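Local coordinates for protein pyridoxamine 5-phosphate-dependent dehydrase (Escherichia coli, PDB 3B8X) that removes the C3'-hydroxyl group from GDP-4-keto-6-deoxy-D-mannose by combined transamination and deoxygenation, a step in the biosynthesis of the O-antigen sugar L-colitose, at residues His217-Asn222 against Glu240-Val245; Ile330-Ile335 against Asn367-Gly372; Gly179-Phe184 against Gly198-Asp203. The protein carries 1 engineered substitution. One frame throughout, in Å; residues are numbered along the deposited sequence.

Interaction 1: His217-Asn222 against Glu240-Val245. With G4M ([(2R,3S,4R,5R)-5-(2-amino-6-oxo-1,6-dihydro-9H-purin-9-yl)-3,4-dihydroxytetrahydrofuran-2-yl]methyl (2R,3S,4S,5S,6R)-3,4-dihydroxy-5-[({3-hydroxy-2-methyl-5-[(phosphonooxy)methyl]pyridin-4-yl}methyl)amino]-6-methyltetrahydro-2H-pyran-2-yl dihydrogen diphosphate), chain G.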
loop_
_atom_site.group_PDB
_atom_site.type_symbol
_atom_site.label_atom_id
_atom_site.label_comp_id
_atom_site.label_asym_id
_atom_site.label_seq_id
_atom_site.Cartn_x
_atom_site.Cartn_y
_atom_site.Cartn_z
ATOM N N HIS B 217 7.512 -0.597 -7.231
ATOM C CA HIS B 217 8.592 0.364 -7.353
ATOM C C HIS B 217 8.726 1.159 -8.627
ATOM O O HIS B 217 9.640 1.983 -8.713
ATOM C CB HIS B 217 9.936 -0.325 -7.067
ATOM C CG HIS B 217 9.944 -1.121 -5.803
ATOM N ND1 HIS B 217 9.962 -0.517 -4.560
ATOM C CD2 HIS B 217 9.973 -2.463 -5.581
ATOM C CE1 HIS B 217 10.016 -1.455 -3.629
ATOM N NE2 HIS B 217 10.015 -2.643 -4.217
ATOM N N GLY B 218 7.865 0.924 -9.607
ATOM C CA GLY B 218 7.946 1.639 -10.866
ATOM C C GLY B 218 9.109 1.133 -11.709
ATOM O O GLY B 218 9.578 1.796 -12.611
ATOM N N TRP B 219 9.585 -0.063 -11.398
ATOM C CA TRP B 219 10.709 -0.632 -12.109
ATOM C C TRP B 219 10.257 -1.564 -13.235
ATOM O O TRP B 219 9.062 -1.766 -13.475
ATOM C CB TRP B 219 11.660 -1.322 -11.120
ATOM C CG TRP B 219 11.087 -2.620 -10.455
ATOM C CD1 TRP B 219 9.989 -3.370 -10.817
ATOM C CD2 TRP B 219 11.630 -3.255 -9.294
ATOM N NE1 TRP B 219 9.880 -4.478 -9.986
ATOM C CE2 TRP B 219 10.894 -4.438 -9.075
ATOM C CE3 TRP B 219 12.774 -3.012 -8.517
ATOM C CZ2 TRP B 219 11.204 -5.317 -8.045
ATOM C CZ3 TRP B 219 13.114 -3.924 -7.537
ATOM C CH2 TRP B 219 12.309 -5.033 -7.288
ATOM N N THR B 220 11.209 -2.103 -13.975
ATOM C CA THR B 220 10.825 -2.910 -15.108
ATOM C C THR B 220 10.923 -4.401 -14.862
ATOM O O THR B 220 10.716 -5.188 -15.758
ATOM C CB THR B 220 11.741 -2.599 -16.272
ATOM O OG1 THR B 220 13.081 -2.938 -15.889
ATOM C CG2 THR B 220 11.656 -1.093 -16.603
ATOM N N ARG B 221 11.235 -4.795 -13.642
ATOM C CA ARG B 221 11.457 -6.196 -13.392
ATOM C C ARG B 221 10.353 -7.153 -13.781
ATOM O O ARG B 221 10.614 -8.306 -14.101
ATOM C CB ARG B 221 11.748 -6.413 -11.919
ATOM C CG ARG B 221 13.105 -5.921 -11.559
ATOM C CD ARG B 221 13.694 -6.734 -10.427
ATOM N NE ARG B 221 14.832 -6.014 -9.869
ATOM C CZ ARG B 221 15.349 -6.271 -8.678
ATOM N NH1 ARG B 221 14.869 -7.260 -7.943
ATOM N NH2 ARG B 221 16.372 -5.559 -8.254
ATOM N N ASN B 222 9.114 -6.735 -13.594
ATOM C CA ASN B 222 8.003 -7.648 -13.775
ATOM C C ASN B 222 7.395 -7.461 -15.115
ATOM O O ASN B 222 6.373 -8.059 -15.392
ATOM C CB ASN B 222 6.940 -7.472 -12.682
ATOM C CG ASN B 222 7.491 -7.708 -11.313
ATOM O OD1 ASN B 222 7.421 -6.859 -10.416
ATOM N ND2 ASN B 222 8.048 -8.891 -11.135
ATOM N N GLU B 240 18.715 -3.306 -16.320
ATOM C CA GLU B 240 17.316 -3.467 -15.936
ATOM C C GLU B 240 17.129 -3.878 -14.475
ATOM O O GLU B 240 16.009 -4.098 -14.023
ATOM C CB GLU B 240 16.665 -4.519 -16.830
ATOM C CG GLU B 240 16.806 -4.159 -18.277
ATOM C CD GLU B 240 15.769 -3.105 -18.746
ATOM O OE1 GLU B 240 14.659 -3.024 -18.184
ATOM O OE2 GLU B 240 16.040 -2.339 -19.703
ATOM N N SER B 241 18.215 -3.965 -13.720
ATOM C CA SER B 241 18.123 -4.324 -12.306
ATOM C C SER B 241 17.218 -3.300 -11.608
ATOM O O SER B 241 16.133 -3.620 -11.113
ATOM C CB SER B 241 19.539 -4.272 -11.700
ATOM O OG SER B 241 19.576 -4.605 -10.320
ATOM N N PHE B 242 17.691 -2.059 -11.592
ATOM C CA PHE B 242 17.005 -0.936 -10.961
ATOM C C PHE B 242 16.799 0.186 -12.008
ATOM O O PHE B 242 17.422 1.236 -12.005
ATOM C CB PHE B 242 17.817 -0.394 -9.757
ATOM C CG PHE B 242 18.003 -1.358 -8.595
ATOM C CD1 PHE B 242 17.041 -2.298 -8.242
ATOM C CD2 PHE B 242 19.127 -1.245 -7.783
ATOM C CE1 PHE B 242 17.227 -3.133 -7.117
ATOM C CE2 PHE B 242 19.316 -2.062 -6.653
ATOM C CZ PHE B 242 18.350 -2.992 -6.303
ATOM N N LYS B 243 15.910 -0.054 -12.944
ATOM C CA LYS B 243 15.564 0.940 -13.940
ATOM C C LYS B 243 14.149 1.411 -13.471
ATOM O O LYS B 243 13.211 0.601 -13.376
ATOM C CB LYS B 243 15.492 0.168 -15.262
ATOM C CG LYS B 243 15.121 0.970 -16.493
ATOM C CD LYS B 243 16.092 0.592 -17.633
ATOM C CE LYS B 243 15.495 0.631 -19.032
ATOM N NZ LYS B 243 16.484 0.054 -20.011
ATOM N N PHE B 244 13.985 2.704 -13.200
ATOM C CA PHE B 244 12.725 3.246 -12.687
ATOM C C PHE B 244 12.022 4.124 -13.717
ATOM O O PHE B 244 12.563 5.147 -14.121
ATOM C CB PHE B 244 13.067 4.032 -11.426
ATOM C CG PHE B 244 13.538 3.161 -10.312
ATOM C CD1 PHE B 244 14.804 3.318 -9.759
ATOM C CD2 PHE B 244 12.722 2.146 -9.834
ATOM C CE1 PHE B 244 15.237 2.539 -8.679
ATOM C CE2 PHE B 244 13.165 1.329 -8.757
ATOM C CZ PHE B 244 14.428 1.534 -8.188
ATOM N N VAL B 245 10.806 3.748 -14.110
ATOM C CA VAL B 245 10.084 4.400 -15.221
ATOM C C VAL B 245 8.711 5.034 -15.091
ATOM O O VAL B 245 8.301 5.786 -15.986
ATOM C CB VAL B 245 10.076 3.464 -16.472
ATOM C CG1 VAL B 245 11.515 3.043 -16.786
ATOM C CG2 VAL B 245 9.243 2.173 -16.220
HETATM O OP3 G4M G . 11.470 -2.445 -0.439
HETATM P PL G4M G . 10.581 -1.599 0.589
HETATM O OP1 G4M G . 9.207 -1.175 -0.051
HETATM O OP2 G4M G . 10.330 -2.374 1.972
HETATM O OP4 G4M G . 11.380 -0.290 1.071
HETATM C C5B G4M G . 11.491 0.659 0.029
HETATM C C5L G4M G . 12.775 1.475 0.203
HETATM C C6L G4M G . 12.712 2.824 0.533
HETATM N N1L G4M G . 13.804 3.591 0.675
HETATM C C2L G4M G . 15.006 3.129 0.387
HETATM C C2A G4M G . 16.175 4.104 0.479
HETATM C C3L G4M G . 15.174 1.774 0.021
HETATM O O3L G4M G . 16.400 1.286 -0.292
HETATM C C4L G4M G . 14.035 0.926 -0.071
HETATM C C4A G4M G . 14.153 -0.404 -0.496
HETATM N N4A G4M G . 15.353 -0.897 -0.777
HETATM C C4G G4M G . 15.519 -2.246 -1.049
HETATM C C5G G4M G . 16.547 -2.472 -2.161
HETATM C C6G G4M G . 17.851 -1.773 -1.778
HETATM O O5G G4M G . 16.791 -3.877 -2.247
HETATM C C3G G4M G . 14.197 -2.940 -1.412
HETATM O O3G G4M G . 13.852 -3.856 -0.357
HETATM C C2G G4M G . 14.340 -3.669 -2.772
HETATM O O2G G4M G . 13.180 -4.485 -3.032
HETATM C C1G G4M G . 15.646 -4.511 -2.855
HETATM O O1G G4M G . 15.974 -4.776 -4.231
HETATM P P2 G4M G . 16.397 -6.312 -4.177
HETATM O O3P G4M G . 17.577 -6.577 -3.111
HETATM O O4P G4M G . 16.960 -6.670 -5.633
HETATM O OPP G4M G . 15.086 -7.169 -3.773
HETATM P P G4M G . 15.163 -8.636 -4.459
HETATM O O1P G4M G . 16.115 -8.717 -5.759
HETATM O O2P G4M G . 13.663 -8.991 -4.925
HETATM O "O5'" G4M G . 15.598 -9.761 -3.362
HETATM C "C5'" G4M G . 16.965 -9.617 -2.980
HETATM C "C4'" G4M G . 17.642 -10.994 -2.930
HETATM O "O4'" G4M G . 17.033 -11.855 -1.921
HETATM C "C3'" G4M G . 17.486 -11.728 -4.297
HETATM O "O3'" G4M G . 18.640 -12.514 -4.606
HETATM C "C2'" G4M G . 16.228 -12.598 -4.081
HETATM O "O2'" G4M G . 16.328 -13.829 -4.813
HETATM C "C1'" G4M G . 16.299 -12.908 -2.579
HETATM N N9 G4M G . 14.954 -13.034 -2.022
HETATM C C8 G4M G . 14.005 -12.053 -1.979
HETATM N N7 G4M G . 12.938 -12.541 -1.400
HETATM C C4 G4M G . 14.459 -14.160 -1.456
HETATM C C5 G4M G . 13.161 -13.842 -1.048
HETATM C C6 G4M G . 12.408 -14.845 -0.393
HETATM O O6 G4M G . 11.287 -14.628 0.018
HETATM N N3 G4M G . 14.949 -15.372 -1.240
HETATM C C2 G4M G . 14.236 -16.293 -0.640
HETATM N N1 G4M G . 12.973 -16.051 -0.205
HETATM N N2 G4M G . 14.785 -17.529 -0.427
HETATM O O HOH W 1 13.912 -2.783 -12.736
#
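The loop His217-Asn222 passes the end of helix 237-241 and the residues after it, Glu240-Val245, closest at Trp219 and Phe244; beside this point Val245 N donates to Gly218 O in a straight hydrogen bond (2.8 Å). That bond arrives nearly along the C=O axis. One water adds to the tie: it accepts from Thr220 N and donates to Glu240 O. The Thr220 hydroxyl sits between its own backbone N and carbonyl carbon (chi1 62°). From there Thr220 OG1 donates to Glu240 OE1 at 2.8 Å, on the anti lone pair of the carboxylate. The other oxygen, Glu240 OE2, forms a very short salt bridge with Lys243 NZ and also accepts from Ser234 N. Arg221 carries the ligand-binding side. Its CG lies over the centre of one face of the Trp219 indole, while His217 CD2 lies toward the rim of the opposite face. Trp219 CZ3 in turn stands 3.4 Å above the guanidinium plane of Arg221. Arg221 NE donates to Ser241 O at 3.0 Å, within the guanidinium plane and on a carbonyl lone pair, which fixes the rotation of the group. Arg221 NH1 then reaches two diphosphate oxygens of G4M, O1P at 2.9 Å and O4P at 3.2 Å. The positive charge of Arg221 would help to balance the diphosphate. Phe242 CE1 approaches G4M O1G to 3.5 Å and Trp219 CZ3 to 4.2 Å. Trp219 CB packs on Phe244 CD2. The contact thus forms part of the nucleotide-sugar pocket at the subunit interface, where Trp90 of the second subunit meets Phe242 and Phe244 edge-to-face. Within its own chain, it joins the loop between helix 205-214 and strand 226-227 to the end of helix 237-241 and the residues that follow.

Interaction 2: Ile330-Ile335 against Asn367-Gly372. With G4M ([(2R,3S,4R,5R)-5-(2-amino-6-oxo-1,6-dihydro-9H-purin-9-yl)-3,4-dihydroxytetrahydrofuran-2-yl]methyl (2R,3S,4S,5S,6R)-3,4-dihydroxy-5-[({3-hydroxy-2-methyl-5-[(phosphonooxy)methyl]pyridin-4-yl}methyl)amino]-6-methyltetrahydro-2H-pyran-2-yl dihydrogen diphosphate), chain O.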
loop_
_atom_site.group_PDB
_atom_site.type_symbol
_atom_site.label_atom_id
_atom_site.label_comp_id
_atom_site.label_asym_id
_atom_site.label_seq_id
_atom_site.Cartn_x
_atom_site.Cartn_y
_atom_site.Cartn_z
ATOM N N ILE B 330 -26.116 -10.102 17.416
ATOM C CA ILE B 330 -26.070 -9.982 15.964
ATOM C C ILE B 330 -25.224 -8.754 15.569
ATOM O O ILE B 330 -25.575 -7.613 15.835
ATOM C CB ILE B 330 -27.467 -9.891 15.360
ATOM C CG1 ILE B 330 -28.265 -11.159 15.654
ATOM C CG2 ILE B 330 -27.363 -9.723 13.841
ATOM C CD1 ILE B 330 -29.767 -11.028 15.246
ATOM N N GLU B 331 -24.079 -9.008 14.956
ATOM C CA GLU B 331 -23.141 -7.941 14.629
ATOM C C GLU B 331 -23.761 -7.111 13.492
ATOM O O GLU B 331 -24.362 -7.653 12.578
ATOM C CB GLU B 331 -21.792 -8.517 14.186
ATOM C CG GLU B 331 -20.694 -7.474 14.114
ATOM C CD GLU B 331 -19.330 -8.075 13.908
ATOM O OE1 GLU B 331 -19.307 -9.272 13.568
ATOM O OE2 GLU B 331 -18.296 -7.372 14.071
ATOM N N CYS B 332 -23.617 -5.796 13.543
ATOM C CA CYS B 332 -24.136 -4.977 12.459
ATOM C C CYS B 332 -23.227 -3.801 12.128
ATOM O O CYS B 332 -22.261 -3.531 12.857
ATOM C CB CYS B 332 -25.570 -4.572 12.742
ATOM S SG CYS B 332 -25.620 -3.331 14.051
ATOM N N ARG B 333 -23.489 -3.136 11.004
ATOM C CA ARG B 333 -22.647 -2.037 10.527
ATOM C C ARG B 333 -23.563 -1.010 9.832
ATOM O O ARG B 333 -24.608 -1.369 9.324
ATOM C CB ARG B 333 -21.726 -2.562 9.390
ATOM C CG ARG B 333 -20.574 -3.515 9.738
ATOM C CD ARG B 333 -19.508 -2.779 10.551
ATOM N NE ARG B 333 -18.350 -3.608 10.883
ATOM C CZ ARG B 333 -18.263 -4.315 11.999
ATOM N NH1 ARG B 333 -17.170 -5.047 12.227
ATOM N NH2 ARG B 333 -19.299 -4.293 12.862
ATOM N N PRO B 334 -23.122 0.234 9.690
ATOM C CA PRO B 334 -23.896 1.176 8.867
ATOM C C PRO B 334 -23.683 0.658 7.434
ATOM O O PRO B 334 -22.813 -0.172 7.182
ATOM C CB PRO B 334 -23.106 2.488 8.971
ATOM C CG PRO B 334 -22.221 2.347 10.093
ATOM C CD PRO B 334 -21.998 0.877 10.391
ATOM N N ILE B 335 -24.430 1.173 6.466
ATOM C CA ILE B 335 -24.197 0.739 5.082
ATOM C C ILE B 335 -22.951 1.453 4.570
ATOM O O ILE B 335 -23.025 2.548 4.014
ATOM C CB ILE B 335 -25.449 0.969 4.180
ATOM C CG1 ILE B 335 -26.602 0.148 4.749
ATOM C CG2 ILE B 335 -25.236 0.406 2.747
ATOM C CD1 ILE B 335 -27.833 0.281 3.885
ATOM N N ASN B 367 -31.166 6.029 8.235
ATOM C CA ASN B 367 -32.053 4.891 8.411
ATOM C C ASN B 367 -31.560 3.518 8.006
ATOM O O ASN B 367 -32.320 2.545 8.112
ATOM C CB ASN B 367 -33.369 5.196 7.692
ATOM C CG ASN B 367 -34.051 6.429 8.262
ATOM O OD1 ASN B 367 -34.469 6.392 9.412
ATOM N ND2 ASN B 367 -34.030 7.556 7.536
ATOM N N GLY B 368 -30.301 3.449 7.573
ATOM C CA GLY B 368 -29.733 2.196 7.084
ATOM C C GLY B 368 -28.667 1.498 7.901
ATOM O O GLY B 368 -27.920 2.121 8.668
ATOM N N LEU B 369 -28.566 0.192 7.665
ATOM C CA LEU B 369 -27.575 -0.651 8.357
ATOM C C LEU B 369 -27.506 -2.006 7.641
ATOM O O LEU B 369 -28.344 -2.332 6.803
ATOM C CB LEU B 369 -28.019 -0.882 9.819
ATOM C CG LEU B 369 -29.169 -1.914 10.043
ATOM C CD1 LEU B 369 -28.970 -2.813 11.231
ATOM C CD2 LEU B 369 -30.556 -1.308 9.997
ATOM N N PHE B 370 -26.549 -2.844 8.008
ATOM C CA PHE B 370 -26.583 -4.162 7.435
ATOM C C PHE B 370 -26.090 -5.228 8.379
ATOM O O PHE B 370 -25.384 -4.921 9.323
ATOM C CB PHE B 370 -25.982 -4.237 6.019
ATOM C CG PHE B 370 -24.485 -4.333 5.983
ATOM C CD1 PHE B 370 -23.850 -5.564 6.046
ATOM C CD2 PHE B 370 -23.713 -3.182 5.792
ATOM C CE1 PHE B 370 -22.466 -5.675 5.964
ATOM C CE2 PHE B 370 -22.323 -3.250 5.710
ATOM C CZ PHE B 370 -21.689 -4.507 5.822
ATOM N N VAL B 371 -26.534 -6.459 8.142
ATOM C CA VAL B 371 -26.114 -7.599 8.938
ATOM C C VAL B 371 -25.402 -8.561 8.033
ATOM O O VAL B 371 -25.345 -8.373 6.829
ATOM C CB VAL B 371 -27.237 -8.272 9.753
ATOM C CG1 VAL B 371 -27.846 -7.217 10.756
ATOM C CG2 VAL B 371 -28.295 -8.929 8.844
ATOM N N GLY B 372 -24.776 -9.580 8.591
ATOM C CA GLY B 372 -23.988 -10.365 7.688
ATOM C C GLY B 372 -24.579 -11.440 6.791
ATOM O O GLY B 372 -25.631 -12.033 7.036
HETATM O OP3 G4M O . -10.627 -3.635 2.586
HETATM P PL G4M O . -9.910 -3.495 1.179
HETATM O OP1 G4M O . -8.685 -2.431 1.199
HETATM O OP2 G4M O . -9.352 -4.935 0.734
HETATM O OP4 G4M O . -11.026 -3.102 0.060
HETATM C C5B G4M O . -11.332 -1.745 0.216
HETATM C C5L G4M O . -12.676 -1.529 -0.369
HETATM C C6L G4M O . -12.784 -0.890 -1.597
HETATM N N1L G4M O . -13.972 -0.638 -2.097
HETATM C C2L G4M O . -15.096 -0.964 -1.497
HETATM C C2A G4M O . -16.424 -0.589 -2.109
HETATM C C3L G4M O . -15.099 -1.646 -0.283
HETATM O O3L G4M O . -16.285 -1.890 0.315
HETATM C C4L G4M O . -13.829 -1.971 0.293
HETATM C C4A G4M O . -13.724 -2.636 1.523
HETATM N N4A G4M O . -14.800 -2.892 2.205
HETATM C C4G G4M O . -14.692 -3.660 3.394
HETATM C C5G G4M O . -15.720 -3.246 4.420
HETATM C C6G G4M O . -17.116 -3.199 3.798
HETATM O O5G G4M O . -15.684 -4.344 5.326
HETATM C C3G G4M O . -13.313 -3.498 4.055
HETATM O O3G G4M O . -12.571 -4.684 3.795
HETATM C C2G G4M O . -13.485 -3.362 5.596
HETATM O O2G G4M O . -12.253 -3.580 6.291
HETATM C C1G G4M O . -14.499 -4.356 6.111
HETATM O O1G G4M O . -14.931 -3.849 7.367
HETATM P P2 G4M O . -15.221 -4.868 8.554
HETATM O O3P G4M O . -16.144 -6.084 8.023
HETATM O O4P G4M O . -16.122 -4.087 9.653
HETATM O OPP G4M O . -13.741 -5.312 9.016
HETATM P P G4M O . -13.723 -6.129 10.400
HETATM O O1P G4M O . -14.433 -5.494 11.707
HETATM O O2P G4M O . -12.150 -6.208 10.638
HETATM O "O5'" G4M O . -14.076 -7.644 10.120
HETATM C "C5'" G4M O . -15.461 -7.880 10.259
HETATM C "C4'" G4M O . -15.624 -9.078 11.180
HETATM O "O4'" G4M O . -14.630 -10.091 10.842
HETATM C "C3'" G4M O . -15.340 -8.664 12.643
HETATM O "O3'" G4M O . -16.162 -9.485 13.459
HETATM C "C2'" G4M O . -13.841 -8.991 12.819
HETATM O "O2'" G4M O . -13.602 -9.317 14.194
HETATM C "C1'" G4M O . -13.748 -10.255 11.976
HETATM N N9 G4M O . -12.375 -10.502 11.523
HETATM C C8 G4M O . -11.671 -9.723 10.660
HETATM N N7 G4M O . -10.498 -10.292 10.463
HETATM C C4 G4M O . -11.620 -11.599 11.854
HETATM C C5 G4M O . -10.392 -11.468 11.164
HETATM C C6 G4M O . -9.394 -12.498 11.313
HETATM O O6 G4M O . -8.311 -12.473 10.748
HETATM N N3 G4M O . -11.829 -12.655 12.644
HETATM C C2 G4M O . -10.895 -13.582 12.785
HETATM N N1 G4M O . -9.687 -13.527 12.137
HETATM N N2 G4M O . -11.129 -14.637 13.610
HETATM O O HOH W 2 -24.136 -9.969 11.317
HETATM O O HOH W 3 -25.838 3.416 6.926
#
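Arg333 and Phe370 cross obliquely, with the Arg333 CB over one face of the Phe370 ring. This CH-pi contact places CB 4.2 Å from the ring centroid. Their backbones form an antiparallel hydrogen-bonded pair: Phe370 N donates to Arg333 O at 2.8 Å, and Arg333 N donates to Phe370 O at 3.1 Å. The Phe370 ring leaves the backbone between N and the carbonyl carbon (chi1 82°), and its edge reaches Ile335 CA. The Arg333 chain bends at chi2 (-68°) and carries its guanidinium away from the ring toward the ligand. Arg333 NE donates to G4M O4P at 2.6 Å, at the edge of the guanidinium and in its plane. Arg333 NH1 donates to G4M O1P at 2.8 Å, so the group bridges both phosphates of the diphosphate. NH1 also makes a salt bridge to Glu331 OE2, approached from above the carboxylate plane. Arg333 NH2 bonds to Cys332 O, which holds the group in place. The extended Glu331 chain brings its carboxylate beside the ribose hydroxyl O3' of G4M, with OE2 3.1 Å from O3'; OE1 also accepts from Leu8 N. Arg221 of the second subunit brings another positive charge to the same diphosphate. On the other side of the strand pair, Cys332 CB touches Val371 CG1 at 4.0 Å. Ile330 CG2 touches the same methyl, the Ile330 and Val371 side chains crossing obliquely. Two waters bridge the backbones beyond the paired residues, one between Glu331 O and Gly372 N, the other between Ile335 N and Gly368 O. The short, weakly bonded strand 332-333 is one edge, within this chain, of an antiparallel sheet. Strand 368-372 lies between it and strand 305-310, while helices 318-328 and 379-388 pack on the face of Ile330 and Val371.

Interaction 3: Gly179-Phe184 against Gly198-Asp203. With NA (sodium ion), chain N.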
loop_
_atom_site.group_PDB
_atom_site.type_symbol
_atom_site.label_atom_id
_atom_site.label_comp_id
_atom_site.label_asym_id
_atom_site.label_seq_id
_atom_site.Cartn_x
_atom_site.Cartn_y
_atom_site.Cartn_z
ATOM N N GLY B 179 -16.155 -2.733 -16.884
ATOM C CA GLY B 179 -15.286 -1.574 -16.954
ATOM C C GLY B 179 -13.975 -1.800 -17.707
ATOM O O GLY B 179 -13.590 -2.935 -18.038
ATOM N N LEU B 180 -13.301 -0.699 -17.995
ATOM C CA LEU B 180 -11.967 -0.769 -18.588
ATOM C C LEU B 180 -11.091 -1.512 -17.557
ATOM O O LEU B 180 -10.181 -2.297 -17.897
ATOM C CB LEU B 180 -11.448 0.658 -18.772
ATOM C CG LEU B 180 -9.947 0.717 -18.986
ATOM C CD1 LEU B 180 -9.577 0.018 -20.310
ATOM C CD2 LEU B 180 -9.499 2.169 -18.953
ATOM N N MET B 181 -11.375 -1.220 -16.287
ATOM C CA MET B 181 -10.751 -1.883 -15.125
ATOM C C MET B 181 -11.805 -2.235 -14.106
ATOM O O MET B 181 -12.834 -1.542 -13.992
ATOM C CB MET B 181 -9.712 -0.997 -14.437
ATOM C CG MET B 181 -8.321 -1.178 -15.062
ATOM S SD MET B 181 -7.073 -0.076 -14.406
ATOM C CE MET B 181 -7.556 1.439 -15.143
ATOM N N GLY B 182 -11.493 -3.240 -13.290
ATOM C CA GLY B 182 -12.355 -3.656 -12.226
ATOM C C GLY B 182 -11.537 -4.057 -11.009
ATOM O O GLY B 182 -10.573 -4.810 -11.114
ATOM N N THR B 183 -11.967 -3.621 -9.836
ATOM C CA THR B 183 -11.213 -3.978 -8.627
ATOM C C THR B 183 -11.925 -4.983 -7.740
ATOM O O THR B 183 -13.148 -4.994 -7.681
ATOM C CB THR B 183 -10.798 -2.732 -7.807
ATOM O OG1 THR B 183 -11.962 -1.964 -7.421
ATOM C CG2 THR B 183 -9.780 -1.852 -8.566
ATOM N N PHE B 184 -11.153 -5.836 -7.067
ATOM C CA PHE B 184 -11.710 -6.791 -6.115
ATOM C C PHE B 184 -10.910 -6.741 -4.814
ATOM O O PHE B 184 -9.770 -6.243 -4.780
ATOM C CB PHE B 184 -11.676 -8.231 -6.631
ATOM C CG PHE B 184 -12.408 -8.441 -7.896
ATOM C CD1 PHE B 184 -11.944 -7.867 -9.061
ATOM C CD2 PHE B 184 -13.478 -9.328 -7.954
ATOM C CE1 PHE B 184 -12.561 -8.103 -10.265
ATOM C CE2 PHE B 184 -14.098 -9.603 -9.201
ATOM C CZ PHE B 184 -13.650 -8.956 -10.347
ATOM N N GLY B 198 -6.040 -7.654 -2.820
ATOM C CA GLY B 198 -6.873 -6.964 -3.783
ATOM C C GLY B 198 -6.453 -7.441 -5.182
ATOM O O GLY B 198 -5.494 -8.173 -5.318
ATOM N N CYS B 199 -7.196 -7.046 -6.207
ATOM C CA CYS B 199 -6.857 -7.448 -7.562
ATOM C C CYS B 199 -7.477 -6.457 -8.518
ATOM O O CYS B 199 -8.574 -5.965 -8.264
ATOM C CB CYS B 199 -7.466 -8.812 -7.845
ATOM S SG CYS B 199 -6.538 -9.792 -9.052
ATOM N N ILE B 200 -6.778 -6.195 -9.611
ATOM C CA ILE B 200 -7.298 -5.317 -10.659
ATOM C C ILE B 200 -7.339 -6.219 -11.869
ATOM O O ILE B 200 -6.372 -6.906 -12.155
ATOM C CB ILE B 200 -6.367 -4.119 -11.019
ATOM C CG1 ILE B 200 -6.001 -3.340 -9.743
ATOM C CG2 ILE B 200 -7.117 -3.171 -11.993
ATOM C CD1 ILE B 200 -4.545 -3.602 -9.268
ATOM N N VAL B 201 -8.452 -6.188 -12.591
ATOM C CA VAL B 201 -8.590 -6.977 -13.798
ATOM C C VAL B 201 -8.832 -5.981 -14.955
ATOM O O VAL B 201 -9.365 -4.887 -14.753
ATOM C CB VAL B 201 -9.760 -8.018 -13.706
ATOM C CG1 VAL B 201 -9.655 -8.831 -12.426
ATOM C CG2 VAL B 201 -11.104 -7.321 -13.789
ATOM N N THR B 202 -8.393 -6.381 -16.146
ATOM C CA THR B 202 -8.544 -5.587 -17.358
ATOM C C THR B 202 -8.327 -6.483 -18.568
ATOM O O THR B 202 -7.915 -7.664 -18.451
ATOM C CB THR B 202 -7.637 -4.328 -17.362
ATOM O OG1 THR B 202 -7.833 -3.557 -18.553
ATOM C CG2 THR B 202 -6.168 -4.721 -17.221
ATOM N N ASP B 203 -8.710 -5.953 -19.729
ATOM C CA ASP B 203 -8.541 -6.688 -20.977
ATOM C C ASP B 203 -7.483 -5.927 -21.758
ATOM O O ASP B 203 -6.992 -6.397 -22.769
ATOM C CB ASP B 203 -9.845 -6.740 -21.758
ATOM C CG ASP B 203 -10.811 -7.728 -21.192
ATOM O OD1 ASP B 203 -10.412 -8.709 -20.497
ATOM O OD2 ASP B 203 -12.000 -7.508 -21.480
HETATM NA NA NA N . -13.989 -6.780 -19.874
HETATM O O HOH W 4 -13.477 -4.331 -20.137
HETATM O O HOH W 5 -10.693 -3.872 -19.931
HETATM O O HOH W 6 -15.457 -6.019 -21.772
HETATM O O HOH W 7 -12.155 -6.974 -17.873
HETATM O O HOH W 8 -14.380 -9.376 -19.962
#
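This is an antiparallel strand pair within the large mixed sheet of the PLP-dependent aminotransferase fold; strands 181-184 and 198-202 run with axes 4.7 Å apart. Gly179 O accepts from a water that binds the sodium ion. At Leu180 the backbone O is gripped twice, by Thr202 OG1 at 2.7 Å nearly along the C=O axis and by a water that also accepts from Asp203 N. Met181 lies alongside Ile200, both pointing the same way, with Met181 CG 3.9 Å from Ile200 CG2. Helix 58-68 and helix 205-214 pack on this face. Gly182 forms a hydrogen-bonded pair with Val201, its N donating to Val201 O and its O accepting from Val201 N at 2.9 Å. Thr183 faces Ile200 in a non-hydrogen-bonded pair, and its hydroxyl bonds to Asn62. Phe184 closes the pairing, its N donating to Cys199 O at 2.8 Å. Its ring crosses Val201 at about a right angle, and Phe184 CE1 meets Val201 CG1 at 3.7 Å. Phe43 meets the same ring edge-to-face. Beyond the strand's end, Asp203 OD1 accepts from Lys50 N. The other carboxylate oxygen, Asp203 OD2, binds the sodium ion at 2.7 Å, together with Thr177 O and four waters.

Overall arrangement
Along the chain, interaction 3 comes first, then interaction 1, then interaction 2. Interaction 3 belongs to the large mixed sheet, and its centre lies about 9 Å from the centre of the chain, the nearest of the three. Interactions 1 and 2 lie on opposite sides of that centre, with their own centres about 44 Å apart. Interaction 2 sits in the separate four-stranded antiparallel sheet. Helix 205-214 packs on interaction 3 and leads into the loop of interaction 1. Interactions 1 and 2 of one chain serve different G4M molecules. Each active site therefore combines His217, Arg221 and Phe242 of one subunit with Glu331 and Arg333 of the other, so the dimer completes it.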